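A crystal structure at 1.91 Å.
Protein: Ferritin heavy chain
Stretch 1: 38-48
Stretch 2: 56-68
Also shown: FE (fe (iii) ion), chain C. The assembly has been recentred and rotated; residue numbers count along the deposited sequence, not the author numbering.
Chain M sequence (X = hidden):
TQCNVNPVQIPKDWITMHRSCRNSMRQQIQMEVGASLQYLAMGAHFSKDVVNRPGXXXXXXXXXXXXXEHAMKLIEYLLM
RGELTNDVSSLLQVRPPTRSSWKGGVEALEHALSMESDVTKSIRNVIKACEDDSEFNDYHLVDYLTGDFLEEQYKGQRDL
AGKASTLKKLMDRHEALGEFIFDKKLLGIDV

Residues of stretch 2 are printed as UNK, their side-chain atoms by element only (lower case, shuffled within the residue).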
# COMPACT_ATOMS: atom_id res chain seq x y z
N GLN M 38 -2.83 -26.48 46.78
CA GLN M 38 -1.56 -27.19 46.95
C GLN M 38 -0.55 -26.71 45.90
O GLN M 38 0.64 -26.60 46.19
CB GLN M 38 -1.78 -28.71 46.87
CG GLN M 38 -0.49 -29.52 47.07
CD GLN M 38 0.14 -29.28 48.45
OE1 GLN M 38 -0.22 -29.94 49.42
NE2 GLN M 38 1.06 -28.32 48.53
N TYR M 39 -1.01 -26.44 44.68
CA TYR M 39 -0.12 -25.93 43.63
C TYR M 39 0.35 -24.51 43.98
O TYR M 39 1.49 -24.15 43.67
CB TYR M 39 -0.81 -25.92 42.26
CG TYR M 39 -0.78 -27.28 41.58
CD1 TYR M 39 -1.94 -27.84 41.04
CD2 TYR M 39 0.42 -27.97 41.42
CE1 TYR M 39 -1.90 -29.06 40.34
CE2 TYR M 39 0.48 -29.18 40.72
CZ TYR M 39 -0.68 -29.72 40.19
OH TYR M 39 -0.60 -30.90 39.48
N LEU M 40 -0.50 -23.70 44.61
CA LEU M 40 -0.07 -22.35 45.01
C LEU M 40 1.10 -22.47 45.97
O LEU M 40 2.04 -21.67 45.92
CB LEU M 40 -1.18 -21.58 45.74
CG LEU M 40 -2.26 -20.83 44.96
CD1 LEU M 40 -3.17 -20.08 45.96
CD2 LEU M 40 -1.61 -19.84 43.98
N ALA M 41 1.04 -23.44 46.88
CA ALA M 41 2.12 -23.62 47.85
C ALA M 41 3.41 -24.05 47.15
O ALA M 41 4.51 -23.69 47.58
CB ALA M 41 1.71 -24.64 48.92
N MET M 42 3.30 -24.84 46.07
CA MET M 42 4.50 -25.24 45.33
C MET M 42 5.08 -24.02 44.63
O MET M 42 6.30 -23.82 44.62
CB MET M 42 4.17 -26.31 44.28
CG MET M 42 3.81 -27.66 44.86
SD MET M 42 3.68 -28.90 43.51
CE MET M 42 3.25 -30.38 44.46
N GLY M 43 4.22 -23.20 44.04
CA GLY M 43 4.70 -21.99 43.38
C GLY M 43 5.42 -21.10 44.38
O GLY M 43 6.49 -20.54 44.09
N ALA M 44 4.85 -20.96 45.57
CA ALA M 44 5.45 -20.14 46.62
C ALA M 44 6.83 -20.68 47.03
O ALA M 44 7.78 -19.92 47.22
CB ALA M 44 4.53 -20.11 47.86
N HIS M 45 6.94 -22.00 47.17
CA HIS M 45 8.21 -22.60 47.56
C HIS M 45 9.32 -22.33 46.55
O HIS M 45 10.42 -21.92 46.92
CB HIS M 45 8.06 -24.12 47.72
CG HIS M 45 9.36 -24.84 47.96
ND1 HIS M 45 9.95 -24.91 49.20
CD2 HIS M 45 10.20 -25.46 47.10
CE1 HIS M 45 11.10 -25.55 49.10
NE2 HIS M 45 11.28 -25.90 47.84
N PHE M 46 9.05 -22.55 45.27
CA PHE M 46 10.10 -22.33 44.27
C PHE M 46 10.39 -20.86 43.98
O PHE M 46 11.37 -20.55 43.31
CB PHE M 46 9.79 -23.12 42.99
CG PHE M 46 9.91 -24.61 43.19
CD1 PHE M 46 8.78 -25.40 43.42
CD2 PHE M 46 11.18 -25.21 43.26
CE1 PHE M 46 8.91 -26.76 43.72
CE2 PHE M 46 11.32 -26.58 43.57
CZ PHE M 46 10.18 -27.35 43.80
N SER M 47 9.55 -19.97 44.52
CA SER M 47 9.75 -18.53 44.37
C SER M 47 10.72 -18.00 45.44
O SER M 47 11.21 -16.88 45.32
CB SER M 47 8.42 -17.77 44.53
OG SER M 47 7.55 -18.06 43.45
N LYS M 48 10.99 -18.78 46.49
CA LYS M 48 11.89 -18.31 47.56
C LYS M 48 13.29 -17.99 47.05
O LYS M 48 13.81 -18.69 46.17
CB LYS M 48 12.01 -19.36 48.68
CG LYS M 48 10.69 -19.63 49.41
CD LYS M 48 10.91 -20.41 50.71
CE LYS M 48 11.65 -21.71 50.48
NZ LYS M 48 11.78 -22.49 51.75
N UNK M 56 10.11 -23.54 37.68
CA UNK M 56 9.20 -24.39 38.46
C UNK M 56 8.11 -23.55 39.12
O UNK M 56 6.96 -23.97 39.18
c UNK M 56 11.92 -28.71 38.09
c UNK M 56 9.96 -25.15 39.56
c UNK M 56 10.66 -26.39 39.05
c UNK M 56 9.95 -27.58 38.92
c UNK M 56 12.64 -27.52 38.22
c UNK M 56 12.00 -26.36 38.70
c UNK M 56 10.58 -28.74 38.44
N UNK M 57 8.47 -22.37 39.62
CA UNK M 57 7.46 -21.52 40.26
C UNK M 57 6.34 -21.21 39.29
O UNK M 57 5.16 -21.34 39.62
c UNK M 57 8.10 -20.21 40.77
N UNK M 58 6.69 -20.80 38.07
CA UNK M 58 5.69 -20.45 37.06
C UNK M 58 4.87 -21.68 36.67
O UNK M 58 3.65 -21.58 36.46
c UNK M 58 6.20 -19.08 33.42
c UNK M 58 6.38 -19.86 35.83
c UNK M 58 5.44 -19.39 34.72
n UNK M 58 6.49 -17.80 33.20
o UNK M 58 6.54 -19.97 32.64
N UNK M 59 5.54 -22.82 36.54
CA UNK M 59 4.85 -24.07 36.18
C UNK M 59 3.74 -24.35 37.19
O UNK M 59 2.61 -24.68 36.82
c UNK M 59 5.83 -25.25 36.19
c UNK M 59 4.87 -26.73 34.41
c UNK M 59 5.24 -26.65 35.89
c UNK M 59 6.27 -27.74 36.23
N UNK M 60 4.05 -24.22 38.47
CA UNK M 60 3.06 -24.53 39.49
C UNK M 60 2.02 -23.44 39.73
O UNK M 60 0.89 -23.76 40.08
c UNK M 60 4.68 -28.56 39.89
c UNK M 60 6.63 -27.51 40.84
c UNK M 60 6.01 -28.63 40.28
c UNK M 60 3.96 -27.37 40.07
c UNK M 60 4.56 -26.24 40.63
c UNK M 60 5.90 -26.32 41.01
c UNK M 60 3.78 -24.96 40.79
N UNK M 61 2.38 -22.17 39.54
CA UNK M 61 1.36 -21.12 39.67
C UNK M 61 0.38 -21.32 38.49
O UNK M 61 -0.83 -21.14 38.66
c UNK M 61 1.89 -19.38 42.10
c UNK M 61 3.71 -18.34 43.32
c UNK M 61 2.59 -19.25 40.90
c UNK M 61 4.41 -18.21 42.13
c UNK M 61 2.44 -18.92 43.31
c UNK M 61 1.98 -19.71 39.59
c UNK M 61 3.85 -18.67 40.93
N UNK M 62 0.89 -21.67 37.31
CA UNK M 62 0.01 -21.92 36.16
C UNK M 62 -0.92 -23.10 36.48
O UNK M 62 -2.11 -23.06 36.16
c UNK M 62 0.80 -22.26 34.88
o UNK M 62 1.25 -19.91 34.70
o UNK M 62 2.35 -21.25 33.37
c UNK M 62 1.52 -21.06 34.28
N UNK M 63 -0.37 -24.15 37.09
CA UNK M 63 -1.17 -25.32 37.45
C UNK M 63 -2.25 -24.95 38.46
O UNK M 63 -3.37 -25.46 38.41
c UNK M 63 -0.28 -26.44 38.02
N UNK M 64 -1.92 -24.06 39.40
CA UNK M 64 -2.91 -23.64 40.40
C UNK M 64 -4.09 -22.95 39.70
O UNK M 64 -5.25 -23.22 40.01
c UNK M 64 -2.27 -22.65 41.43
N UNK M 65 -3.80 -22.05 38.76
CA UNK M 65 -4.87 -21.34 38.06
C UNK M 65 -5.70 -22.30 37.21
O UNK M 65 -6.91 -22.14 37.06
c UNK M 65 -4.28 -20.22 37.19
o UNK M 65 -3.76 -19.20 38.02
N UNK M 66 -5.04 -23.30 36.63
CA UNK M 66 -5.75 -24.29 35.82
C UNK M 66 -6.71 -25.11 36.70
O UNK M 66 -7.84 -25.41 36.29
o UNK M 66 -5.24 -25.76 31.72
c UNK M 66 -5.38 -26.11 34.08
o UNK M 66 -6.49 -24.36 32.86
c UNK M 66 -5.73 -25.36 32.80
c UNK M 66 -4.76 -25.22 35.13
N UNK M 67 -6.29 -25.49 37.91
CA UNK M 67 -7.18 -26.28 38.78
C UNK M 67 -8.38 -25.42 39.19
O UNK M 67 -9.50 -25.93 39.35
c UNK M 67 -5.35 -27.83 39.77
o UNK M 67 -7.05 -29.42 39.13
c UNK M 67 -6.44 -26.77 40.03
o UNK M 67 -5.08 -29.65 38.20
c UNK M 67 -5.87 -29.05 38.97
N UNK M 68 -8.16 -24.13 39.39
CA UNK M 68 -9.27 -23.24 39.73
C UNK M 68 -10.25 -23.23 38.55
O UNK M 68 -11.46 -23.23 38.75
c UNK M 68 -8.74 -21.82 40.01
n UNK M 68 -10.12 -18.32 40.78
c UNK M 68 -9.16 -19.43 40.69
n UNK M 68 -9.85 -17.66 38.59
n UNK M 68 -11.31 -16.53 39.97
c UNK M 68 -9.81 -20.75 40.18
c UNK M 68 -10.43 -17.51 39.78
FE FE C . -8.21 -30.55 37.86
O HOH W 1 -6.59 -31.77 37.57
O HOH W 2 -9.47 -31.99 37.11

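Position 56 carries one carbon and then a ring of six carbons, with no oxygen; its CB lies over one face of the Phe-46 ring, 4.0 Å from the centroid, while its own ring leads away. This is Phe-56; the two ring planes are near parallel but slid apart, centroids 5.3 Å distant. Position 57 has a single side-chain carbon, its CB 3.7 Å from Gly-43 O, hence Ala-57. So small a residue suits a place where the backbones nearly meet: Ala-57 CA is 4.2 Å from Gly-43 CA.

Position 58 shows three carbons, the third bearing one oxygen and one nitrogen: Gln-58, a polar residue pointing away, exposed. Position 59, four carbons forked at the second, does not touch stretch 1: Leu-59, its side chain sideways and partly exposed.

Position 60 has one carbon and a six-carbon ring, with Met-42 SD over one ring face, 3.8 Å from the ring centroid, and Tyr-39, Gly-43 and Phe-46 around it: Phe-60, a knob whose CE2 reaches Phe-46 CE1 at 3.7 Å. Position 61 repeats the same atoms and fills the hole formed by Leu-40, Gly-43, Ala-44 and Ser-47, with Gly-43 CA over its ring face, 3.8 Å from the centroid: Phe-61. A CB on Gly-43 would fall 2.6 Å from Phe-61 CD2, a clash, so the glycine makes room for the ring.

Position 62, two carbons with two oxygens on the second, is Asp-62, exposed and pointing away. Position 63 has one carbon, its CB over the Tyr-39 ring, 3.6 Å from the centroid: Ala-63, whose methyl is small enough to sit against the ring face. Position 64 also has one, its CB 3.7 Å from Tyr-39 CB and 3.9 Å from Leu-40 CD2: Ala-64, fitting where its CA is 4.8 Å from Tyr-39 CA.

Position 65, one carbon and one oxygen, is Ser-65, pointing away, its OG hydrogen-bonded elsewhere in the structure. Position 66 has three carbons, the third with two oxygens: Glu-66, whose charge suits exposure. Position 67 has the same atoms, a carbon meeting Tyr-39 CD1 near the ring plane: Glu-67. That carbon is Glu-67 CG, 3.6 Å from Tyr-39 CD1, while the carboxylate serves the metal: Glu-67 OE1 binds FE at 2.1 Å. Position 68, three carbons, a nitrogen and a carbon with two more nitrogens, out of reach of stretch 1, is Arg-68; its NH1 and NH2 are hydrogen-bonded elsewhere.

The helices run nearly antiparallel, at 162°, and their axes approach to 7.5 Å. No hydrogen bond crosses between the stretches. Knobs enter holes from both sides, and aromatic faces cover small groups, burying 650 Å² in all.

Stretch 2, residues 56-68: FAQLFFDAASEER
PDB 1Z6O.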